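Local coordinates for protein ornithine aminotransferase (Plasmodium falciparum, PDB 3LG0) that probably transfers the delta-amino group of ornithine to 2-oxoglutarate, using pyridoxal 5'-phosphate, to give the semialdehyde of glutamate on the route to proline, at residues C123-Y128 and V283-E288; S137-V142 and V171-K176; I141-N146 and F197-V202. All coordinates share one frame; numbering follows the deposited sequence.

Interaction 1: residues C123-Y128 and V283-E288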
loop_
_atom_site.group_PDB
_atom_site.type_symbol
_atom_site.label_atom_id
_atom_site.label_comp_id
_atom_site.label_asym_id
_atom_site.label_seq_id
_atom_site.Cartn_x
_atom_site.Cartn_y
_atom_site.Cartn_z
ATOM N N CYS A 123 -15.889 -1.089 11.831
ATOM C CA CYS A 123 -17.332 -1.262 11.905
ATOM C C CYS A 123 -17.730 -2.384 12.850
ATOM O O CYS A 123 -18.626 -2.219 13.665
ATOM C CB CYS A 123 -17.904 -1.542 10.515
ATOM S SG CYS A 123 -17.923 -0.094 9.458
ATOM N N ARG A 124 -17.071 -3.529 12.726
ATOM C CA ARG A 124 -17.412 -4.680 13.549
ATOM C C ARG A 124 -17.053 -4.456 15.008
ATOM O O ARG A 124 -17.792 -4.861 15.897
ATOM C CB ARG A 124 -16.741 -5.947 13.030
ATOM C CG ARG A 124 -17.254 -6.360 11.660
ATOM C CD ARG A 124 -16.946 -7.821 11.342
ATOM N NE ARG A 124 -17.682 -8.226 10.149
ATOM C CZ ARG A 124 -17.130 -8.391 8.954
ATOM N NH1 ARG A 124 -15.821 -8.212 8.803
ATOM N NH2 ARG A 124 -17.882 -8.749 7.919
ATOM N N LYS A 125 -15.929 -3.798 15.246
ATOM C CA LYS A 125 -15.490 -3.511 16.604
ATOM C C LYS A 125 -16.395 -2.480 17.278
ATOM O O LYS A 125 -16.607 -2.540 18.474
ATOM C CB LYS A 125 -14.021 -3.054 16.626
ATOM C CG LYS A 125 -13.353 -3.204 17.993
ATOM C CD LYS A 125 -11.837 -3.132 17.886
ATOM C CE LYS A 125 -11.155 -3.216 19.255
ATOM N NZ LYS A 125 -9.664 -3.074 19.150
ATOM N N TRP A 126 -16.919 -1.529 16.513
ATOM C CA TRP A 126 -17.932 -0.644 17.055
ATOM C C TRP A 126 -19.221 -1.445 17.299
ATOM O O TRP A 126 -19.959 -1.177 18.243
ATOM C CB TRP A 126 -18.215 0.503 16.095
ATOM C CG TRP A 126 -19.404 1.331 16.486
ATOM C CD1 TRP A 126 -19.389 2.468 17.227
ATOM C CD2 TRP A 126 -20.781 1.089 16.144
ATOM N NE1 TRP A 126 -20.666 2.962 17.363
ATOM C CE2 TRP A 126 -21.537 2.129 16.711
ATOM C CE3 TRP A 126 -21.440 0.105 15.401
ATOM C CZ2 TRP A 126 -22.922 2.209 16.571
ATOM C CZ3 TRP A 126 -22.814 0.178 15.268
ATOM C CH2 TRP A 126 -23.542 1.223 15.856
ATOM N N GLY A 127 -19.483 -2.422 16.433
ATOM C CA GLY A 127 -20.628 -3.293 16.591
ATOM C C GLY A 127 -20.622 -3.988 17.938
ATOM O O GLY A 127 -21.632 -4.007 18.647
ATOM N N TYR A 128 -19.474 -4.550 18.302
ATOM C CA TYR A 128 -19.346 -5.311 19.540
ATOM C C TYR A 128 -19.278 -4.412 20.766
ATOM O O TYR A 128 -19.944 -4.676 21.767
ATOM C CB TYR A 128 -18.114 -6.211 19.502
ATOM C CG TYR A 128 -18.115 -7.197 18.360
ATOM C CD1 TYR A 128 -19.207 -8.035 18.138
ATOM C CD2 TYR A 128 -17.019 -7.305 17.510
ATOM C CE1 TYR A 128 -19.209 -8.944 17.090
ATOM C CE2 TYR A 128 -17.012 -8.209 16.467
ATOM C CZ TYR A 128 -18.108 -9.026 16.259
ATOM O OH TYR A 128 -18.088 -9.921 15.211
ATOM N N VAL A 283 -12.980 3.281 19.278
ATOM C CA VAL A 283 -13.248 1.869 19.438
ATOM C C VAL A 283 -11.978 1.074 19.126
ATOM O O VAL A 283 -11.803 -0.047 19.604
ATOM C CB VAL A 283 -14.430 1.486 18.512
ATOM C CG1 VAL A 283 -14.097 0.304 17.611
ATOM C CG2 VAL A 283 -15.719 1.290 19.322
ATOM N N LEU A 284 -11.088 1.670 18.330
ATOM C CA LEU A 284 -9.793 1.067 18.002
ATOM C C LEU A 284 -8.774 1.355 19.099
ATOM O O LEU A 284 -8.635 2.499 19.548
ATOM C CB LEU A 284 -9.278 1.609 16.672
ATOM C CG LEU A 284 -10.072 1.274 15.410
ATOM C CD1 LEU A 284 -9.674 2.200 14.285
ATOM C CD2 LEU A 284 -9.832 -0.160 15.025
ATOM N N LYS A 285 -8.061 0.323 19.539
ATOM C CA LYS A 285 -7.126 0.495 20.654
ATOM C C LYS A 285 -5.657 0.447 20.216
ATOM O O LYS A 285 -5.319 -0.173 19.204
ATOM C CB LYS A 285 -7.391 -0.538 21.758
ATOM C CG LYS A 285 -8.843 -0.622 22.206
ATOM C CD LYS A 285 -9.327 0.685 22.810
ATOM C CE LYS A 285 -10.803 0.583 23.218
ATOM N NZ LYS A 285 -11.290 1.795 23.947
ATOM N N PRO A 286 -4.776 1.113 20.983
ATOM C CA PRO A 286 -3.356 1.026 20.643
ATOM C C PRO A 286 -2.924 -0.428 20.687
ATOM O O PRO A 286 -2.963 -1.055 21.737
ATOM C CB PRO A 286 -2.676 1.847 21.741
ATOM C CG PRO A 286 -3.751 2.793 22.230
ATOM C CD PRO A 286 -5.026 2.008 22.129
ATOM N N GLY A 287 -2.542 -0.969 19.542
ATOM C CA GLY A 287 -2.236 -2.379 19.458
ATOM C C GLY A 287 -0.891 -2.557 18.805
ATOM O O GLY A 287 -0.237 -1.571 18.450
ATOM N N GLU A 288 -0.476 -3.813 18.655
ATOM C CA GLU A 288 0.738 -4.140 17.923
ATOM C C GLU A 288 0.373 -4.584 16.504
ATOM O O GLU A 288 -0.119 -5.695 16.290
ATOM C CB GLU A 288 1.535 -5.226 18.653
ATOM C CG GLU A 288 3.049 -5.129 18.472
ATOM C CD GLU A 288 3.679 -4.029 19.316
ATOM O OE1 GLU A 288 3.083 -2.937 19.436
ATOM O OE2 GLU A 288 4.780 -4.254 19.863
#
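Residues 123-128 form a turn and a half near the C-terminal end of helix 112-129, and residues 283-288 are an irregular chain that leaves helix 278-281 beside it. The backbones come nearest at Trp126 and Val283, whose CA atoms are 5.8 Å apart, and 283-288 then runs away from the helix. Val283 carries the contact with its two methyls. CG1 sits 3.5 Å from Lys125 CB and equally near the backbone N of Trp126, while CG2 lies 3.7 Å from Trp126 CA. A short branched residue suits this place, since it can rest directly on the helix backbone. This is helix-to-loop packing within the fold-type I architecture of this class-III aminotransferase, and Leu122 and Glu129 of the same helix also touch Val283. Lys125 has CG anti to its backbone N (chi1 -160°) and an extended chain, so its methylenes slide past Val283 in the opposite direction. Its CE reaches 3.3 Å from Val283 O, and NZ is carried on toward Lys285. Trp126 meets the valine chiefly with its backbone; of its side chain CB comes nearest, 4.2 Å from Val283 CG2, and the indole leads away toward Leu229. Farther along, Pro286 packs on Tyr25 of the second subunit.

Interaction 2: residues S137-V142 and V171-K176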
loop_
_atom_site.group_PDB
_atom_site.type_symbol
_atom_site.label_atom_id
_atom_site.label_comp_id
_atom_site.label_asym_id
_atom_site.label_seq_id
_atom_site.Cartn_x
_atom_site.Cartn_y
_atom_site.Cartn_z
ATOM N N SER A 137 -20.149 -12.296 15.159
ATOM C CA SER A 137 -21.336 -12.306 14.316
ATOM C C SER A 137 -21.778 -10.922 13.845
ATOM O O SER A 137 -22.906 -10.754 13.378
ATOM C CB SER A 137 -22.488 -13.003 15.038
ATOM O OG SER A 137 -22.964 -12.205 16.107
ATOM N N ALA A 138 -20.900 -9.931 13.951
ATOM C CA ALA A 138 -21.220 -8.613 13.421
ATOM C C ALA A 138 -21.299 -8.706 11.900
ATOM O O ALA A 138 -20.392 -9.223 11.239
ATOM C CB ALA A 138 -20.193 -7.588 13.856
ATOM N N LYS A 139 -22.398 -8.221 11.350
ATOM C CA LYS A 139 -22.623 -8.307 9.921
ATOM C C LYS A 139 -22.524 -6.939 9.268
ATOM O O LYS A 139 -22.980 -5.947 9.826
ATOM C CB LYS A 139 -23.997 -8.923 9.639
ATOM C CG LYS A 139 -24.066 -10.409 9.893
ATOM C CD LYS A 139 -25.487 -10.931 9.736
ATOM C CE LYS A 139 -25.544 -12.431 10.003
ATOM N NZ LYS A 139 -24.993 -12.803 11.346
ATOM N N ILE A 140 -21.912 -6.895 8.091
ATOM C CA ILE A 140 -21.838 -5.669 7.308
ATOM C C ILE A 140 -22.641 -5.829 6.020
ATOM O O ILE A 140 -22.533 -6.830 5.308
ATOM C CB ILE A 140 -20.381 -5.301 6.931
ATOM C CG1 ILE A 140 -19.526 -5.083 8.175
ATOM C CG2 ILE A 140 -20.357 -4.060 6.017
ATOM C CD1 ILE A 140 -18.020 -5.051 7.875
ATOM N N ILE A 141 -23.442 -4.828 5.716
ATOM C CA ILE A 141 -24.199 -4.836 4.483
ATOM C C ILE A 141 -23.422 -4.100 3.390
ATOM O O ILE A 141 -22.933 -2.998 3.615
ATOM C CB ILE A 141 -25.561 -4.150 4.697
ATOM C CG1 ILE A 141 -26.379 -4.922 5.737
ATOM C CG2 ILE A 141 -26.310 -4.015 3.376
ATOM C CD1 ILE A 141 -27.575 -4.158 6.256
ATOM N N VAL A 142 -23.309 -4.713 2.217
ATOM C CA VAL A 142 -22.732 -4.038 1.064
ATOM C C VAL A 142 -23.638 -4.176 -0.138
ATOM O O VAL A 142 -24.576 -4.972 -0.133
ATOM C CB VAL A 142 -21.371 -4.618 0.708
ATOM C CG1 VAL A 142 -20.347 -4.199 1.745
ATOM C CG2 VAL A 142 -21.461 -6.142 0.610
ATOM N N VAL A 171 -19.413 -14.173 0.630
ATOM C CA VAL A 171 -18.342 -13.902 1.590
ATOM C C VAL A 171 -18.922 -13.631 2.989
ATOM O O VAL A 171 -19.793 -12.777 3.154
ATOM C CB VAL A 171 -17.422 -12.745 1.110
ATOM C CG1 VAL A 171 -18.246 -11.505 0.751
ATOM C CG2 VAL A 171 -16.342 -12.434 2.146
ATOM N N PRO A 172 -18.447 -14.379 3.998
ATOM C CA PRO A 172 -19.043 -14.378 5.341
ATOM C C PRO A 172 -19.337 -12.993 5.926
ATOM O O PRO A 172 -18.545 -12.062 5.813
ATOM C CB PRO A 172 -17.990 -15.101 6.183
ATOM C CG PRO A 172 -17.360 -16.055 5.223
ATOM C CD PRO A 172 -17.325 -15.331 3.896
ATOM N N ASN A 173 -20.497 -12.877 6.554
ATOM C CA ASN A 173 -20.861 -11.688 7.313
ATOM C C ASN A 173 -20.855 -10.430 6.475
ATOM O O ASN A 173 -20.776 -9.316 6.986
ATOM C CB ASN A 173 -19.992 -11.548 8.549
ATOM C CG ASN A 173 -20.429 -12.484 9.656
ATOM O OD1 ASN A 173 -21.621 -12.750 9.814
ATOM N ND2 ASN A 173 -19.470 -12.988 10.430
ATOM N N PHE A 174 -20.953 -10.635 5.171
ATOM C CA PHE A 174 -21.284 -9.565 4.260
ATOM C C PHE A 174 -22.638 -9.851 3.632
ATOM O O PHE A 174 -22.787 -10.789 2.846
ATOM C CB PHE A 174 -20.194 -9.401 3.203
ATOM C CG PHE A 174 -18.988 -8.665 3.704
ATOM C CD1 PHE A 174 -17.873 -9.348 4.139
ATOM C CD2 PHE A 174 -18.986 -7.287 3.761
ATOM C CE1 PHE A 174 -16.771 -8.663 4.603
ATOM C CE2 PHE A 174 -17.892 -6.605 4.233
ATOM C CZ PHE A 174 -16.786 -7.286 4.648
ATOM N N LEU A 175 -23.630 -9.060 4.024
ATOM C CA LEU A 175 -24.971 -9.186 3.485
ATOM C C LEU A 175 -25.061 -8.312 2.255
ATOM O O LEU A 175 -24.733 -7.129 2.304
ATOM C CB LEU A 175 -26.018 -8.740 4.515
ATOM C CG LEU A 175 -26.043 -9.435 5.883
ATOM C CD1 LEU A 175 -27.140 -8.840 6.755
ATOM C CD2 LEU A 175 -26.211 -10.945 5.765
ATOM N N LYS A 176 -25.510 -8.888 1.147
ATOM C CA LYS A 176 -25.555 -8.152 -0.112
ATOM C C LYS A 176 -26.968 -7.744 -0.502
ATOM O O LYS A 176 -27.863 -8.576 -0.587
ATOM C CB LYS A 176 -24.894 -8.961 -1.229
ATOM C CG LYS A 176 -23.382 -9.081 -1.080
ATOM C CD LYS A 176 -22.711 -9.509 -2.381
ATOM C CE LYS A 176 -21.195 -9.591 -2.221
ATOM N NZ LYS A 176 -20.513 -9.934 -3.503
#
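The tight part of this contact is a parallel strand pair, in which the buried Ile140, Ile141 and Val142 lie beside Phe174, Leu175 and Lys176. Ile140 N gives an almost straight hydrogen bond to Asn173 O (2.9 Å, 177°), approaching from above the carbonyl plane. Leu175 N then meets Ile140 O in its carbonyl plane at 2.8 Å, and Val142 N reaches Leu175 O nearly along the C=O axis. On one face the Phe174 ring lies against two beta-branched residues: its CE2 is 3.9 Å from Ile140 CB, its CD2 3.9 Å from Val142 CG1. Tyr120 of helix 112-129 meets this ring edge-to-face. On the other face Ile141 CG1 crosses obliquely over Leu175 CB at 4.0 Å, under helix 182-189. Toward solvent the residues become polar. The partly exposed Lys139 crosses Asn173 at about a right angle, its CG 3.4 Å from Asn173 OD1, and lays CD against the Leu175 methyls. The exposed Lys176 lays CG beside Val142 CG2, then extends outward. Asparagine readily accepts the positive phi (59°) of Asn173 in its type II turn. Strand 174-177 is outermost, within this chain, in the mixed sheet holding strands 139-143, 194-199 and 229-233, the large-domain sheet of a fold-type I aminotransferase.

Interaction 3: residues I141-N146 and F197-V202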
loop_
_atom_site.group_PDB
_atom_site.type_symbol
_atom_site.label_atom_id
_atom_site.label_comp_id
_atom_site.label_asym_id
_atom_site.label_seq_id
_atom_site.Cartn_x
_atom_site.Cartn_y
_atom_site.Cartn_z
ATOM N N ILE A 141 -23.442 -4.828 5.716
ATOM C CA ILE A 141 -24.199 -4.836 4.483
ATOM C C ILE A 141 -23.422 -4.100 3.390
ATOM O O ILE A 141 -22.933 -2.998 3.615
ATOM C CB ILE A 141 -25.561 -4.150 4.697
ATOM C CG1 ILE A 141 -26.379 -4.922 5.737
ATOM C CG2 ILE A 141 -26.310 -4.015 3.376
ATOM C CD1 ILE A 141 -27.575 -4.158 6.256
ATOM N N VAL A 142 -23.309 -4.713 2.217
ATOM C CA VAL A 142 -22.732 -4.038 1.064
ATOM C C VAL A 142 -23.638 -4.176 -0.138
ATOM O O VAL A 142 -24.576 -4.972 -0.133
ATOM C CB VAL A 142 -21.371 -4.618 0.708
ATOM C CG1 VAL A 142 -20.347 -4.199 1.745
ATOM C CG2 VAL A 142 -21.461 -6.142 0.610
ATOM N N CYS A 143 -23.367 -3.399 -1.175
ATOM C CA CYS A 143 -24.172 -3.510 -2.380
ATOM C C CYS A 143 -23.666 -4.565 -3.334
ATOM O O CYS A 143 -22.495 -4.943 -3.303
ATOM C CB CYS A 143 -24.317 -2.180 -3.072
ATOM S SG CYS A 143 -25.349 -1.118 -2.116
ATOM N N ASN A 144 -24.570 -5.005 -4.202
ATOM C CA ASN A 144 -24.430 -6.265 -4.918
ATOM C C ASN A 144 -23.339 -6.341 -5.985
ATOM O O ASN A 144 -22.464 -7.212 -5.928
ATOM C CB ASN A 144 -25.778 -6.665 -5.522
ATOM C CG ASN A 144 -26.145 -8.097 -5.209
ATOM O OD1 ASN A 144 -25.287 -8.977 -5.197
ATOM N ND2 ASN A 144 -27.422 -8.336 -4.935
ATOM N N ASN A 145 -23.389 -5.444 -6.962
ATOM C CA ASN A 145 -22.543 -5.602 -8.146
ATOM C C ASN A 145 -21.217 -4.888 -8.026
ATOM O O ASN A 145 -20.308 -5.088 -8.830
ATOM C CB ASN A 145 -23.273 -5.122 -9.404
ATOM C CG ASN A 145 -24.292 -6.124 -9.906
ATOM O OD1 ASN A 145 -24.159 -7.326 -9.679
ATOM N ND2 ASN A 145 -25.315 -5.635 -10.600
ATOM N N ASN A 146 -21.107 -4.048 -7.012
ATOM C CA ASN A 146 -19.980 -3.148 -6.926
ATOM C C ASN A 146 -19.110 -3.385 -5.697
ATOM O O ASN A 146 -17.957 -3.808 -5.815
ATOM C CB ASN A 146 -20.486 -1.710 -6.970
ATOM C CG ASN A 146 -19.379 -0.703 -6.848
ATOM O OD1 ASN A 146 -18.835 -0.249 -7.857
ATOM N ND2 ASN A 146 -19.028 -0.344 -5.606
ATOM N N PHE A 197 -23.507 -0.296 7.086
ATOM C CA PHE A 197 -23.806 -0.358 5.667
ATOM C C PHE A 197 -22.714 0.441 4.947
ATOM O O PHE A 197 -22.590 1.658 5.136
ATOM C CB PHE A 197 -25.178 0.262 5.397
ATOM C CG PHE A 197 -25.558 0.313 3.942
ATOM C CD1 PHE A 197 -25.369 -0.783 3.122
ATOM C CD2 PHE A 197 -26.132 1.453 3.406
ATOM C CE1 PHE A 197 -25.727 -0.737 1.783
ATOM C CE2 PHE A 197 -26.493 1.506 2.068
ATOM C CZ PHE A 197 -26.294 0.404 1.257
ATOM N N ILE A 198 -21.915 -0.247 4.134
ATOM C CA ILE A 198 -20.837 0.420 3.394
ATOM C C ILE A 198 -21.216 0.532 1.920
ATOM O O ILE A 198 -21.538 -0.461 1.272
ATOM C CB ILE A 198 -19.491 -0.292 3.585
ATOM C CG1 ILE A 198 -19.210 -0.455 5.083
ATOM C CG2 ILE A 198 -18.387 0.495 2.905
ATOM C CD1 ILE A 198 -17.982 -1.249 5.443
ATOM N N VAL A 199 -21.217 1.755 1.419
ATOM C CA VAL A 199 -21.807 2.033 0.120
ATOM C C VAL A 199 -21.112 3.210 -0.570
ATOM O O VAL A 199 -20.618 4.126 0.092
ATOM C CB VAL A 199 -23.309 2.355 0.275
ATOM C CG1 VAL A 199 -23.468 3.659 0.993
ATOM C CG2 VAL A 199 -24.010 2.397 -1.075
ATOM N N GLU A 200 -21.099 3.169 -1.904
ATOM C CA GLU A 200 -20.511 4.201 -2.751
ATOM C C GLU A 200 -21.576 5.193 -3.219
ATOM O O GLU A 200 -22.646 4.780 -3.643
ATOM C CB GLU A 200 -19.913 3.545 -3.994
ATOM C CG GLU A 200 -18.455 3.132 -3.916
ATOM C CD GLU A 200 -17.830 3.024 -5.311
ATOM O OE1 GLU A 200 -17.121 3.978 -5.765
ATOM O OE2 GLU A 200 -18.095 1.988 -5.966
ATOM N N PRO A 201 -21.275 6.506 -3.167
ATOM C CA PRO A 201 -22.217 7.556 -3.589
ATOM C C PRO A 201 -22.616 7.412 -5.060
ATOM O O PRO A 201 -23.759 7.716 -5.433
ATOM C CB PRO A 201 -21.443 8.850 -3.353
ATOM C CG PRO A 201 -20.468 8.502 -2.280
ATOM C CD PRO A 201 -20.065 7.071 -2.547
ATOM N N VAL A 202 -21.669 6.988 -5.892
ATOM C CA VAL A 202 -21.992 6.392 -7.195
ATOM C C VAL A 202 -21.115 5.164 -7.434
ATOM O O VAL A 202 -19.923 5.166 -7.115
ATOM C CB VAL A 202 -21.997 7.404 -8.389
ATOM C CG1 VAL A 202 -21.607 8.820 -7.951
ATOM C CG2 VAL A 202 -21.155 6.901 -9.564
#
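Strands 141-143 and 197-199 run parallel, their short axes 22° apart, and Ile198 N hydrogen-bonds to Ile141 O at 3.0 Å nearly along the C=O axis. Beyond this bond the strands diverge, and side-chain contacts take over. Phe197 does most of this work. From CB, its CG stands anti to the backbone N (chi1 177°), which swings the ring toward the neighbouring strand. CD1 then meets Ile141 CG2 at 3.4 Å and also borders Ile141 O; CE1 lies between that methyl and Cys143 SG; and CZ, at the tip, is 3.8 Å from the sulfur. Cys143 thus makes a sulfur-aromatic contact at the ring edge, its compact thiol also touching Val199 CG2, while Val199 CB lies over one ring face. Leu185 and Val219, from helices 182-189 and 215-226, also touch Phe197. Past the strand ends the contact turns polar: Asn146 ND2 donates to the anti lone pair of Glu200 OE2 (2.5 Å), although the asparagine is poorly ordered. Gly204 N also hydrogen-bonds to OE2. Loops at the C-terminal ends of parallel strands line the cofactor site in fold-type I enzymes; the side chain of Glu200 is about 9 Å from that of Lys262, which probably carries pyridoxal phosphate but has none attached here.

In the fold
Interactions 2 and 3 share Ile141 and Val142: strand 139-143 has strand 174-177 on one flank and strand 194-199 on the other, and the centres of the two contacts are about 12 Å apart. Interaction 1 lies farther off, about 17 Å and 22 Å from them between centres, on helix 112-129, which precedes strand 139-143 in the chain. Along the chain, 123-128 comes before both other contacts and 283-288 after them. Arg124 and Tyr128 link the helix to the sheet by probable hydrogen bonds to Ala138, and Cys123 packs on Ile198. Together the contacts run from the sheet's outer edge inward toward the cofactor region, with interaction 1 on the helix layer.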